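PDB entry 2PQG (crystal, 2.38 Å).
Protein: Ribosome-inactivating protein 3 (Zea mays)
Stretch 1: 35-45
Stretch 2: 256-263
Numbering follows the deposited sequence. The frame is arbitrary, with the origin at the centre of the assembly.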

# COMPACT_ATOMS: atom_id res chain seq x y z
N GLY A 35 -2.53 17.24 21.25
CA GLY A 35 -3.32 17.91 20.23
C GLY A 35 -3.51 17.10 18.96
O GLY A 35 -4.22 17.52 18.05
N ILE A 36 -2.87 15.93 18.90
CA ILE A 36 -2.97 15.05 17.75
C ILE A 36 -3.56 13.71 18.19
O ILE A 36 -2.89 12.91 18.84
CB ILE A 36 -1.58 14.82 17.10
CG1 ILE A 36 -0.96 16.16 16.70
CG2 ILE A 36 -1.70 13.93 15.87
CD1 ILE A 36 0.37 16.05 15.95
N PHE A 37 -4.83 13.48 17.86
CA PHE A 37 -5.51 12.24 18.23
C PHE A 37 -4.75 10.99 17.76
O PHE A 37 -4.53 10.08 18.55
CB PHE A 37 -6.92 12.21 17.64
CG PHE A 37 -7.86 13.23 18.25
CD1 PHE A 37 -8.92 13.74 17.50
CD2 PHE A 37 -7.70 13.66 19.57
CE1 PHE A 37 -9.81 14.67 18.05
CE2 PHE A 37 -8.58 14.58 20.13
CZ PHE A 37 -9.64 15.09 19.37
N GLN A 38 -4.35 10.96 16.49
CA GLN A 38 -3.64 9.81 15.95
C GLN A 38 -2.19 9.70 16.39
O GLN A 38 -1.52 10.70 16.63
CB GLN A 38 -3.63 9.83 14.42
CG GLN A 38 -4.99 9.97 13.77
CD GLN A 38 -5.40 11.41 13.57
OE1 GLN A 38 -4.77 12.33 14.10
NE2 GLN A 38 -6.46 11.62 12.81
N PRO A 39 -1.68 8.46 16.51
CA PRO A 39 -0.30 8.24 16.90
C PRO A 39 0.59 8.78 15.78
O PRO A 39 0.22 8.72 14.61
CB PRO A 39 -0.21 6.72 17.00
CG PRO A 39 -1.54 6.36 17.51
CD PRO A 39 -2.47 7.22 16.68
N VAL A 40 1.76 9.30 16.15
CA VAL A 40 2.70 9.85 15.19
C VAL A 40 3.79 8.82 14.90
O VAL A 40 4.49 8.37 15.81
CB VAL A 40 3.36 11.12 15.75
CG1 VAL A 40 4.17 11.81 14.66
CG2 VAL A 40 2.29 12.05 16.28
N LEU A 41 3.93 8.45 13.62
CA LEU A 41 4.91 7.46 13.21
C LEU A 41 6.34 7.94 13.43
O LEU A 41 6.58 9.14 13.61
CB LEU A 41 4.71 7.12 11.73
CG LEU A 41 3.38 6.46 11.40
CD1 LEU A 41 3.23 6.35 9.90
CD2 LEU A 41 3.30 5.09 12.04
N PRO A 42 7.32 7.01 13.43
CA PRO A 42 8.72 7.39 13.63
C PRO A 42 9.16 8.38 12.55
O PRO A 42 8.69 8.31 11.42
CB PRO A 42 9.45 6.05 13.50
CG PRO A 42 8.42 5.05 13.95
CD PRO A 42 7.17 5.55 13.30
N PRO A 43 10.06 9.32 12.89
CA PRO A 43 10.53 10.29 11.90
C PRO A 43 11.20 9.63 10.72
O PRO A 43 11.93 8.65 10.87
CB PRO A 43 11.49 11.17 12.70
CG PRO A 43 12.00 10.23 13.76
CD PRO A 43 10.74 9.52 14.18
N GLU A 44 10.95 10.17 9.53
CA GLU A 44 11.51 9.61 8.32
C GLU A 44 12.99 9.90 8.17
O GLU A 44 13.47 10.96 8.58
CB GLU A 44 10.74 10.15 7.11
CG GLU A 44 11.14 9.49 5.80
CD GLU A 44 10.04 9.57 4.76
OE1 GLU A 44 8.89 9.23 5.11
OE2 GLU A 44 10.34 9.95 3.61
N LYS A 45 13.72 8.95 7.60
CA LYS A 45 15.16 9.05 7.36
C LYS A 45 15.45 8.51 5.98
O LYS A 45 14.64 7.79 5.40
CB LYS A 45 15.95 8.20 8.34
CG LYS A 45 15.87 8.63 9.76
CD LYS A 45 16.73 7.72 10.60
CE LYS A 45 16.64 8.11 12.05
NZ LYS A 45 17.22 9.46 12.26
N VAL A 256 -7.89 9.46 8.95
CA VAL A 256 -6.52 8.98 9.09
C VAL A 256 -6.36 8.35 10.46
O VAL A 256 -6.86 8.85 11.46
CB VAL A 256 -5.48 10.11 8.93
CG1 VAL A 256 -5.27 10.41 7.46
CG2 VAL A 256 -5.94 11.35 9.67
N ALA A 257 -5.66 7.22 10.50
CA ALA A 257 -5.42 6.49 11.74
C ALA A 257 -4.03 6.79 12.27
O ALA A 257 -3.84 6.92 13.47
CB ALA A 257 -5.60 4.99 11.51
N LEU A 258 -3.06 6.92 11.37
CA LEU A 258 -1.69 7.21 11.76
C LEU A 258 -1.12 8.35 10.92
O LEU A 258 -1.16 8.31 9.69
CB LEU A 258 -0.82 5.96 11.57
CG LEU A 258 -1.24 4.70 12.34
CD1 LEU A 258 -0.48 3.51 11.77
CD2 LEU A 258 -0.97 4.87 13.83
N VAL A 259 -0.59 9.38 11.59
CA VAL A 259 -0.03 10.51 10.86
C VAL A 259 1.47 10.49 10.71
O VAL A 259 2.20 9.98 11.56
CB VAL A 259 -0.42 11.85 11.49
CG1 VAL A 259 -1.92 12.00 11.49
CG2 VAL A 259 0.14 11.96 12.89
N LYS A 260 1.91 11.08 9.61
CA LYS A 260 3.31 11.19 9.26
C LYS A 260 3.97 12.24 10.16
O LYS A 260 3.51 13.39 10.25
CB LYS A 260 3.40 11.60 7.80
CG LYS A 260 4.78 11.56 7.21
CD LYS A 260 4.65 11.59 5.70
CE LYS A 260 5.99 11.62 5.02
NZ LYS A 260 7.07 11.91 5.99
N ASN A 261 5.05 11.83 10.83
CA ASN A 261 5.79 12.70 11.73
C ASN A 261 6.39 13.89 11.02
O ASN A 261 7.20 13.73 10.10
CB ASN A 261 6.92 11.93 12.41
CG ASN A 261 7.36 12.56 13.73
OD1 ASN A 261 7.34 13.78 13.90
ND2 ASN A 261 7.78 11.71 14.66
N GLN A 262 6.00 15.09 11.45
CA GLN A 262 6.53 16.31 10.88
C GLN A 262 7.89 16.62 11.51
O GLN A 262 8.74 17.27 10.90
CB GLN A 262 5.57 17.47 11.09
CG GLN A 262 4.40 17.47 10.13
CD GLN A 262 4.63 16.58 8.91
OE1 GLN A 262 4.17 15.44 8.87
NE2 GLN A 262 5.36 17.10 7.92
N THR A 263 8.09 16.16 12.75
CA THR A 263 9.36 16.37 13.45
C THR A 263 10.27 15.18 13.14
O THR A 263 11.32 15.40 12.49
CB THR A 263 9.16 16.44 14.99
O HOH W 1 7.09 9.98 9.70

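Val256 enters the contact through its carbonyl: Gln38 NE2 donates to Val256 O at 3.1 Å with an N-H...O angle of 149°, so the side-chain amide serves a backbone acceptor. At Ala257 the CA-to-CB bond points away, and the backbone makes the approach, with Ala257 O 3.1 Å from Gln38 CB and 3.5 Å from Pro39 CD. Leu258 contributes apolar packing: its CD2 lies 3.7 Å from Pro39 CB, and its CD1 lies 4.1 Å from Leu41 CD2.

Val259 is bridged to Val40, with their CA atoms 5.2 Å apart. Two backbone hydrogen bonds define this single bridge, Val259 N to Pro39 O (3.2 Å, 155°) and the nearly linear Leu41 N to Val259 O (3.1 Å, 172°). Both use Val259, whose CG2 also packs 4.0 Å from Ile36 CG2 and 4.0 Å from Val40 CG2.

Lys260 has its CA-to-CB bond pointing away from stretch 1, but its end comes nearer: chi1 to chi3 are t, chi4 is off-well at -12°, and NZ reaches Glu44 OE1; at 3.4 Å the salt bridge includes only a weak hydrogen bond. Asn261 points toward stretch 1 and donates from ND2 to Leu41 O (3.0 Å, 142°). Its backbone is linked indirectly: water 1 accepts from Asn261 N (3.0 Å) and donates to Pro42 O (2.9 Å). Asn261 OD1 accepts a weak bond from Thr263 N at 2.7 Å, where the angle is 130°.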